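Local coordinates for protein alpha-L-rhamnosidase (Aspergillus terreus, PDB 6GSZ) that probably hydrolyses terminal non-reducing alpha-L-rhamnose residues from alpha-L-rhamnosides, at residues G31-W36 with V856-H861; R786-E791 with P838-T843. One frame throughout, in Å; residues are numbered along the deposited sequence.

Contact 1 of 2, residues G31-W36 with V856-H861; sequences GNVSDW and VGSGVH
S858 and the turn V33-W36 are joined chiefly by direct hydrogen bonds, two of them through one hydroxyl. With chi1 at 68°, OG sits between its own backbone N and carbonyl carbon, where S858 OG donates to V33 O at 2.8 Å and accepts from W36 N at 2.9 Å. The second bond is nearly straight, 171° at the hydrogen. The main chain of S858 adds a third bond: D35 N meets S858 O at 2.9 Å from above the carbonyl plane, and S34 CA brings a CH...O contact of 3.2 Å to S858 O.

Carboxylate contacts are looser. D35 OD1 lies 3.3 Å from G857 CA and makes a weak bond with G857 N; a water that accepts from G857 N and donates to D35 OD1 bridges the same pair. Further waters join N32 O to V860 N and W36 O to S858 N. Within the second segment, H861 NE2 donates to G857 O at 2.7 Å, spanning the bend. D35 O also binds a calcium ion.

The loop links strands 25-30 and 38-46 of the N-terminal immunoglobulin domain. Its W36 indole meets F29 edge-to-face and bonds H91 O, while S858 lies where strand 853-856 turns into strand 859-868.

Contact 2 of 2, residues R786-E791 with P838-T843; sequences RRINIE and PNTRAT. With CA (calcium ion), chain M.
R787-N789 run alongside R841-T843 as paired parallel strands, in the register R787 with R841, I788 with A842 and N789 with T843; the axes of 787-790 and 841-843 come within 4.6 Å, with 30° between their directions. The backbone bonds alternate in the parallel pattern: R841 N to R786 O (3.2 Å), I788 N to R841 O (2.9 Å), T843 N to I788 O and I790 N to T843 O.

On the face carrying R787, N789, R841 and T843, the two arginines lie side by side, pointing the same way. The R787 chain bends at chi2 (-73°), and its guanidinium has R841 CB over one face, offset toward the rim, and R786 NH2 over the centre of the opposite face, 3.7 Å above the plane. R787 NH1 also donates to R786 O at 3.0 Å, arriving from the face of that carbonyl opposite R841 N. On the other face of the sheet, A842 CB packs 4.0 Å from I788 CB and close to I790 CD1; these side chains face strands 810-819 and 828-836, with I788 on A812 and A842 on V836, the packing of a beta sandwich.

Farther out, salt bridges of R786 with E782 and of R841 with D855 hold the arginine tails. E791 grips a calcium ion with both carboxylate oxygens, OE1 and OE2 each 2.4 Å from the metal, beside five waters.

Chemically, three arginines gather at one end, where E782 and D855 probably offset the charges of R786 and R841, while R786 O takes one guanidinium N-H, from R787 NH1, besides its backbone bond to R841 N; at the other end the calcium ion would offset the E791 carboxylate.

Overall arrangement
Contact 1 and contact 2 have centres 10 Å apart and lie on the same side of the chain's centre. Along the sequence contact 2 is nested inside the long loop closed by contact 1, whose segments come from the N-terminal immunoglobulin domain and the C-terminal domain. The mixed sheet 778-780, 787-790, 841-845, 853-856 connects them: contact 2 is its parallel central pair, and V856, on the edge strand 853-856, bonds from its O to A842 N (2.8 Å). A second probable bond, W36 O to N839 N (3.0 Å), ties the N-terminal loop directly to 838-843. The C-terminal sheet therefore abuts the first domain through adjoining contacts, joining regions some 800 residues apart.

Contact 1 of 2, residues G31-W36 with V856-H861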
ATOM      1  N   GLY A  31      21.607  11.687 -13.543  1.00 25.51           N
ATOM      2  CA  GLY A  31      22.894  12.217 -13.912  1.00 25.12           C
ATOM      3  C   GLY A  31      23.822  12.297 -12.721  1.00 22.87           C
ATOM      4  O   GLY A  31      23.404  12.305 -11.625  1.00 25.57           O
ATOM      5  N   ASN A  32      25.116  12.385 -12.992  1.00 26.02           N
ATOM      6  CA  ASN A  32      26.136  12.312 -11.950  1.00 25.29           C
ATOM      7  C   ASN A  32      26.778  13.692 -11.706  1.00 24.03           C
ATOM      8  O   ASN A  32      27.798  13.782 -11.026  1.00 28.42           O
ATOM      9  CB  ASN A  32      27.185  11.233 -12.278  1.00 29.62           C
ATOM     10  CG  ASN A  32      27.988  11.565 -13.516  1.00 35.57           C
ATOM     11  OD1 ASN A  32      27.628  12.486 -14.239  1.00 39.18           O
ATOM     12  ND2 ASN A  32      29.060  10.821 -13.789  1.00 50.86           N
ATOM     13  N   VAL A  33      26.146  14.767 -12.191  1.00 21.99           N
ATOM     14  CA  VAL A  33      26.645  16.123 -12.014  1.00 22.87           C
ATOM     15  C   VAL A  33      26.897  16.428 -10.521  1.00 21.16           C
ATOM     16  O   VAL A  33      26.135  16.054  -9.648  1.00 20.44           O
ATOM     17  CB  VAL A  33      25.674  17.134 -12.645  1.00 26.70           C
ATOM     18  CG1 VAL A  33      24.286  17.117 -11.989  1.00 21.89           C
ATOM     19  CG2 VAL A  33      26.269  18.524 -12.647  1.00 32.12           C
ATOM     20  N   SER A  34      27.955  17.198 -10.277  1.00 22.50           N
ATOM     21  CA  SER A  34      28.440  17.584  -8.966  1.00 20.89           C
ATOM     22  C   SER A  34      27.850  18.925  -8.522  1.00 18.70           C
ATOM     23  O   SER A  34      27.877  19.900  -9.270  1.00 23.93           O
ATOM     24  CB  SER A  34      29.956  17.679  -8.958  1.00 24.28           C
ATOM     25  OG  SER A  34      30.550  16.392  -8.992  1.00 33.56           O
ATOM     26  N   ASP A  35      27.387  18.965  -7.268  1.00 18.40           N
ATOM     27  CA  ASP A  35      26.961  20.193  -6.571  1.00 18.04           C
ATOM     28  C   ASP A  35      25.956  20.992  -7.403  1.00 19.69           C
ATOM     29  O   ASP A  35      25.984  22.222  -7.445  1.00 21.96           O
ATOM     30  CB  ASP A  35      28.162  21.089  -6.254  1.00 20.82           C
ATOM     31  CG  ASP A  35      29.045  20.531  -5.182  1.00 31.47           C
ATOM     32  OD1 ASP A  35      28.554  19.879  -4.264  1.00 38.63           O
ATOM     33  OD2 ASP A  35      30.233  20.819  -5.260  1.00 48.40           O
ATOM     34  N   TRP A  36      25.000  20.288  -8.011  1.00 17.39           N
ATOM     35  CA  TRP A  36      24.074  20.937  -8.912  1.00 18.03           C
ATOM     36  C   TRP A  36      22.782  21.311  -8.180  1.00 14.83           C
ATOM     37  O   TRP A  36      22.197  20.470  -7.477  1.00 15.61           O
ATOM     38  CB  TRP A  36      23.775  20.009 -10.094  1.00 17.92           C
ATOM     39  CG  TRP A  36      23.005  20.665 -11.197  1.00 16.46           C
ATOM     40  CD1 TRP A  36      23.515  21.268 -12.305  1.00 18.42           C
ATOM     41  CD2 TRP A  36      21.566  20.759 -11.314  1.00 15.46           C
ATOM     42  NE1 TRP A  36      22.512  21.755 -13.090  1.00 17.39           N
ATOM     43  CE2 TRP A  36      21.305  21.456 -12.510  1.00 16.39           C
ATOM     44  CE3 TRP A  36      20.474  20.346 -10.526  1.00 14.25           C
ATOM     45  CZ2 TRP A  36      20.010  21.748 -12.932  1.00 15.28           C
ATOM     46  CZ3 TRP A  36      19.198  20.619 -10.965  1.00 15.86           C
ATOM     47  CH2 TRP A  36      18.966  21.288 -12.158  1.00 16.19           C
ATOM     48  N   VAL A 856      27.526  17.966   1.715  1.00 15.33           N
ATOM     49  CA  VAL A 856      27.838  17.748   0.333  1.00 16.60           C
ATOM     50  C   VAL A 856      26.628  18.090  -0.534  1.00 16.66           C
ATOM     51  O   VAL A 856      25.499  17.941  -0.068  1.00 18.71           O
ATOM     52  CB  VAL A 856      28.256  16.293   0.049  1.00 17.75           C
ATOM     53  CG1 VAL A 856      29.504  15.904   0.759  1.00 23.20           C
ATOM     54  CG2 VAL A 856      27.179  15.272   0.358  1.00 19.11           C
ATOM     55  N   GLY A 857      26.918  18.415  -1.810  1.00 16.46           N
ATOM     56  CA  GLY A 857      25.910  18.546  -2.832  1.00 16.18           C
ATOM     57  C   GLY A 857      25.828  17.291  -3.689  1.00 17.00           C
ATOM     58  O   GLY A 857      26.309  16.204  -3.309  1.00 17.72           O
ATOM     59  N   SER A 858      25.141  17.419  -4.820  1.00 15.08           N
ATOM     60  CA  SER A 858      24.863  16.255  -5.665  1.00 14.53           C
ATOM     61  C   SER A 858      26.157  15.626  -6.193  1.00 16.49           C
ATOM     62  O   SER A 858      27.236  16.278  -6.254  1.00 17.54           O
ATOM     63  CB  SER A 858      23.965  16.607  -6.836  1.00 13.94           C
ATOM     64  OG  SER A 858      24.620  17.457  -7.783  1.00 16.02           O
ATOM     65  N   GLY A 859      26.060  14.347  -6.552  1.00 16.44           N
ATOM     66  CA  GLY A 859      27.128  13.617  -7.211  1.00 17.35           C
ATOM     67  C   GLY A 859      27.440  12.330  -6.483  1.00 17.49           C
ATOM     68  O   GLY A 859      26.671  11.886  -5.639  1.00 20.56           O
ATOM     69  N   VAL A 860      28.568  11.726  -6.845  1.00 20.26           N
ATOM     70  CA  VAL A 860      29.004  10.478  -6.266  1.00 19.99           C
ATOM     71  C   VAL A 860      30.232  10.807  -5.427  1.00 20.45           C
ATOM     72  O   VAL A 860      31.228  11.346  -5.945  1.00 27.52           O
ATOM     73  CB  VAL A 860      29.328   9.418  -7.337  1.00 22.17           C
ATOM     74  CG1 VAL A 860      29.840   8.122  -6.715  1.00 26.43           C
ATOM     75  CG2 VAL A 860      28.117   9.130  -8.218  1.00 23.78           C
ATOM     76  N   HIS A 861      30.114  10.560  -4.122  1.00 17.99           N
ATOM     77  CA  HIS A 861      31.128  10.885  -3.158  1.00 18.34           C
ATOM     78  C   HIS A 861      31.728   9.608  -2.568  1.00 19.39           C
ATOM     79  O   HIS A 861      30.987   8.740  -2.154  1.00 19.42           O
ATOM     80  CB  HIS A 861      30.555  11.774  -2.043  1.00 21.73           C
ATOM     81  CG  HIS A 861      29.864  12.993  -2.548  1.00 21.85           C
ATOM     82  ND1 HIS A 861      30.542  14.160  -2.848  1.00 27.35           N
ATOM     83  CD2 HIS A 861      28.563  13.217  -2.829  1.00 22.13           C
ATOM     84  CE1 HIS A 861      29.675  15.057  -3.288  1.00 31.00           C
ATOM     85  NE2 HIS A 861      28.451  14.498  -3.287  1.00 22.49           N
TER
HETATM   86  O   HOH W   1      29.633  12.733  -9.457  0.50 22.67           O
HETATM   87  O   HOH W   2      29.713  18.810  -2.385  1.00 31.12           O
HETATM   88  O   HOH W   3      29.609  17.293  -5.403  1.00 45.61           O
HETATM   89  O   HOH W   4      23.369  19.730  -5.055  1.00 16.26           O

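Contact 2 of 2, residues R786-E791 with P838-T843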
ATOM      1  N   ARG A 786      14.749  16.582   0.163  1.00 11.85           N
ATOM      2  CA  ARG A 786      15.610  17.549  -0.520  1.00 12.79           C
ATOM      3  C   ARG A 786      16.913  17.758   0.262  1.00 12.70           C
ATOM      4  O   ARG A 786      17.934  18.225  -0.308  1.00 14.26           O
ATOM      5  CB  ARG A 786      14.883  18.888  -0.643  1.00 13.61           C
ATOM      6  CG  ARG A 786      15.519  19.893  -1.593  1.00 14.64           C
ATOM      7  CD  ARG A 786      14.816  21.250  -1.465  1.00 17.58           C
ATOM      8  NE  ARG A 786      15.052  21.848  -0.137  1.00 17.18           N
ATOM      9  CZ  ARG A 786      15.994  22.735   0.176  1.00 17.03           C
ATOM     10  NH1 ARG A 786      16.763  23.241  -0.784  1.00 18.75           N
ATOM     11  NH2 ARG A 786      16.158  23.032   1.457  1.00 18.10           N
ATOM     12  N   ARG A 787      16.880  17.410   1.557  1.00 12.47           N
ATOM     13  CA  ARG A 787      18.084  17.324   2.361  1.00 12.64           C
ATOM     14  C   ARG A 787      18.104  15.920   2.958  1.00 11.85           C
ATOM     15  O   ARG A 787      17.020  15.392   3.315  1.00 12.69           O
ATOM     16  CB  ARG A 787      18.081  18.344   3.514  1.00 14.70           C
ATOM     17  CG  ARG A 787      18.077  19.789   3.065  1.00 16.73           C
ATOM     18  CD  ARG A 787      19.478  20.050   2.532  1.00 19.47           C
ATOM     19  NE  ARG A 787      19.710  21.417   2.057  1.00 19.51           N
ATOM     20  CZ  ARG A 787      19.576  21.796   0.796  1.00 20.67           C
ATOM     21  NH1 ARG A 787      19.116  20.924  -0.090  1.00 19.80           N
ATOM     22  NH2 ARG A 787      19.869  23.044   0.451  1.00 23.33           N
ATOM     23  N   ILE A 788      19.240  15.249   2.868  1.00 13.15           N
ATOM     24  CA  ILE A 788      19.396  13.856   3.175  1.00 13.81           C
ATOM     25  C   ILE A 788      20.425  13.682   4.292  1.00 13.99           C
ATOM     26  O   ILE A 788      21.492  14.318   4.245  1.00 16.21           O
ATOM     27  CB  ILE A 788      19.815  13.078   1.913  1.00 13.85           C
ATOM     28  CG1 ILE A 788      18.858  13.410   0.768  1.00 15.29           C
ATOM     29  CG2 ILE A 788      19.911  11.585   2.191  1.00 15.78           C
ATOM     30  CD1 ILE A 788      19.205  12.769  -0.551  1.00 17.58           C
ATOM     31  N   ASN A 789      20.158  12.813   5.267  1.00 13.71           N
ATOM     32  CA  ASN A 789      21.200  12.414   6.257  0.60 14.48           C
ATOM     33  C   ASN A 789      21.740  11.059   5.788  1.00 14.51           C
ATOM     34  O   ASN A 789      20.951  10.178   5.394  1.00 15.48           O
ATOM     35  CB  ASN A 789      20.640  12.476   7.692  0.60 17.02           C
ATOM     36  CG  ASN A 789      21.678  12.438   8.804  0.60 18.49           C
ATOM     37  OD1 ASN A 789      22.440  13.405   9.005  0.60 23.16           O
ATOM     38  ND2 ASN A 789      21.682  11.358   9.593  0.60 20.58           N
ATOM     39  N   ILE A 790      23.066  10.936   5.791  1.00 13.63           N
ATOM     40  CA  ILE A 790      23.753   9.731   5.399  1.00 14.34           C
ATOM     41  C   ILE A 790      24.649   9.314   6.556  1.00 14.42           C
ATOM     42  O   ILE A 790      25.770   9.871   6.710  1.00 14.83           O
ATOM     43  CB  ILE A 790      24.525   9.878   4.080  1.00 14.75           C
ATOM     44  CG1 ILE A 790      23.584  10.388   2.991  1.00 15.57           C
ATOM     45  CG2 ILE A 790      25.151   8.542   3.727  1.00 16.63           C
ATOM     46  CD1 ILE A 790      24.182  10.491   1.620  1.00 17.57           C
ATOM     47  N   GLU A 791      24.138   8.434   7.409  1.00 14.38           N
ATOM     48  CA  GLU A 791      24.747   8.120   8.709  1.00 14.25           C
ATOM     49  C   GLU A 791      24.716   6.593   8.867  1.00 15.16           C
ATOM     50  O   GLU A 791      23.904   6.056   9.605  1.00 15.32           O
ATOM     51  CB  GLU A 791      24.027   8.902   9.832  1.00 16.43           C
ATOM     52  CG  GLU A 791      24.602   8.743  11.242  1.00 18.65           C
ATOM     53  CD  GLU A 791      23.959   9.631  12.313  1.00 25.23           C
ATOM     54  OE1 GLU A 791      23.104  10.460  11.991  1.00 32.90           O
ATOM     55  OE2 GLU A 791      24.256   9.494  13.499  1.00 33.16           O
ATOM     56  N   PRO A 838      20.775  15.236  -8.029  1.00 12.60           N
ATOM     57  CA  PRO A 838      20.695  16.633  -8.416  1.00 13.24           C
ATOM     58  C   PRO A 838      19.626  17.354  -7.584  1.00 13.51           C
ATOM     59  O   PRO A 838      18.537  16.835  -7.351  1.00 13.59           O
ATOM     60  CB  PRO A 838      20.375  16.586  -9.920  1.00 14.62           C
ATOM     61  CG  PRO A 838      20.922  15.252 -10.365  1.00 14.97           C
ATOM     62  CD  PRO A 838      20.684  14.332  -9.195  1.00 15.37           C
ATOM     63  N   ASN A 839      19.905  18.608  -7.244  1.00 13.81           N
ATOM     64  CA  ASN A 839      18.989  19.528  -6.563  1.00 12.09           C
ATOM     65  C   ASN A 839      18.822  19.213  -5.072  1.00 13.03           C
ATOM     66  O   ASN A 839      17.928  19.798  -4.431  1.00 15.88           O
ATOM     67  CB  ASN A 839      17.627  19.608  -7.271  1.00 13.12           C
ATOM     68  CG  ASN A 839      17.062  21.014  -7.235  1.00 12.17           C
ATOM     69  OD1 ASN A 839      17.826  21.992  -7.075  1.00 13.63           O
ATOM     70  ND2 ASN A 839      15.754  21.167  -7.398  1.00 14.23           N
ATOM     71  N   THR A 840      19.643  18.294  -4.532  1.00 13.04           N
ATOM     72  CA  THR A 840      19.615  17.981  -3.098  1.00 13.42           C
ATOM     73  C   THR A 840      21.006  18.216  -2.491  1.00 13.45           C
ATOM     74  O   THR A 840      22.002  18.328  -3.217  1.00 14.18           O
ATOM     75  CB  THR A 840      19.145  16.545  -2.834  1.00 12.65           C
ATOM     76  OG1 THR A 840      20.165  15.591  -3.184  1.00 13.96           O
ATOM     77  CG2 THR A 840      17.849  16.236  -3.557  1.00 14.45           C
ATOM     78  N   ARG A 841      21.032  18.154  -1.158  1.00 13.25           N
ATOM     79  CA  ARG A 841      22.275  18.183  -0.397  1.00 13.65           C
ATOM     80  C   ARG A 841      22.164  17.146   0.713  1.00 13.96           C
ATOM     81  O   ARG A 841      21.037  16.740   1.090  1.00 14.97           O
ATOM     82  CB  ARG A 841      22.628  19.552   0.185  1.00 15.19           C
ATOM     83  CG  ARG A 841      22.852  20.635  -0.858  1.00 16.68           C
ATOM     84  CD  ARG A 841      23.392  21.916  -0.301  1.00 20.18           C
ATOM     85  NE  ARG A 841      24.696  21.764   0.359  1.00 23.29           N
ATOM     86  CZ  ARG A 841      25.874  21.694  -0.285  1.00 20.99           C
ATOM     87  NH1 ARG A 841      25.945  21.793  -1.606  1.00 23.23           N
ATOM     88  NH2 ARG A 841      26.998  21.591   0.403  1.00 27.82           N
ATOM     89  N   ALA A 842      23.302  16.666   1.192  1.00 15.69           N
ATOM     90  CA  ALA A 842      23.319  15.685   2.242  1.00 15.06           C
ATOM     91  C   ALA A 842      24.331  16.076   3.329  1.00 14.11           C
ATOM     92  O   ALA A 842      25.277  16.839   3.098  1.00 16.80           O
ATOM     93  CB  ALA A 842      23.650  14.330   1.675  1.00 16.28           C
ATOM     94  N   THR A 843      24.107  15.528   4.518  1.00 14.45           N
ATOM     95  CA  THR A 843      25.078  15.524   5.583  1.00 15.52           C
ATOM     96  C   THR A 843      25.552  14.081   5.768  1.00 16.53           C
ATOM     97  O   THR A 843      24.739  13.205   6.086  1.00 16.25           O
ATOM     98  CB  THR A 843      24.514  16.070   6.901  1.00 20.25           C
ATOM     99  OG1 THR A 843      24.098  17.405   6.658  1.00 23.22           O
ATOM    100  CG2 THR A 843      25.542  16.091   8.014  1.00 22.44           C
TER
HETATM  101 CA    CA M 931      22.381  10.854  14.223  1.00 40.81          CA
HETATM  102  O   HOH W   5      16.986  22.248  -3.696  1.00 24.07           O
HETATM  103  O   HOH W   6      19.640  21.705  -2.665  1.00 34.05           O
HETATM  104  O   HOH W   7      21.082  17.417   5.210  1.00 48.43           O
HETATM  105  O   HOH W   8      20.079  10.721  12.835  1.00 58.06           O
HETATM  106  O   HOH W   9      21.574  12.659  12.488  1.00 72.26           O
HETATM  107  O   HOH W  10      23.935  12.923  13.634  1.00 50.27           O
HETATM  108  O   HOH W  11      24.237  11.020  15.633  0.50 36.49           O
HETATM  109  O   HOH W  12      22.297  10.049  16.435  1.00 60.06           O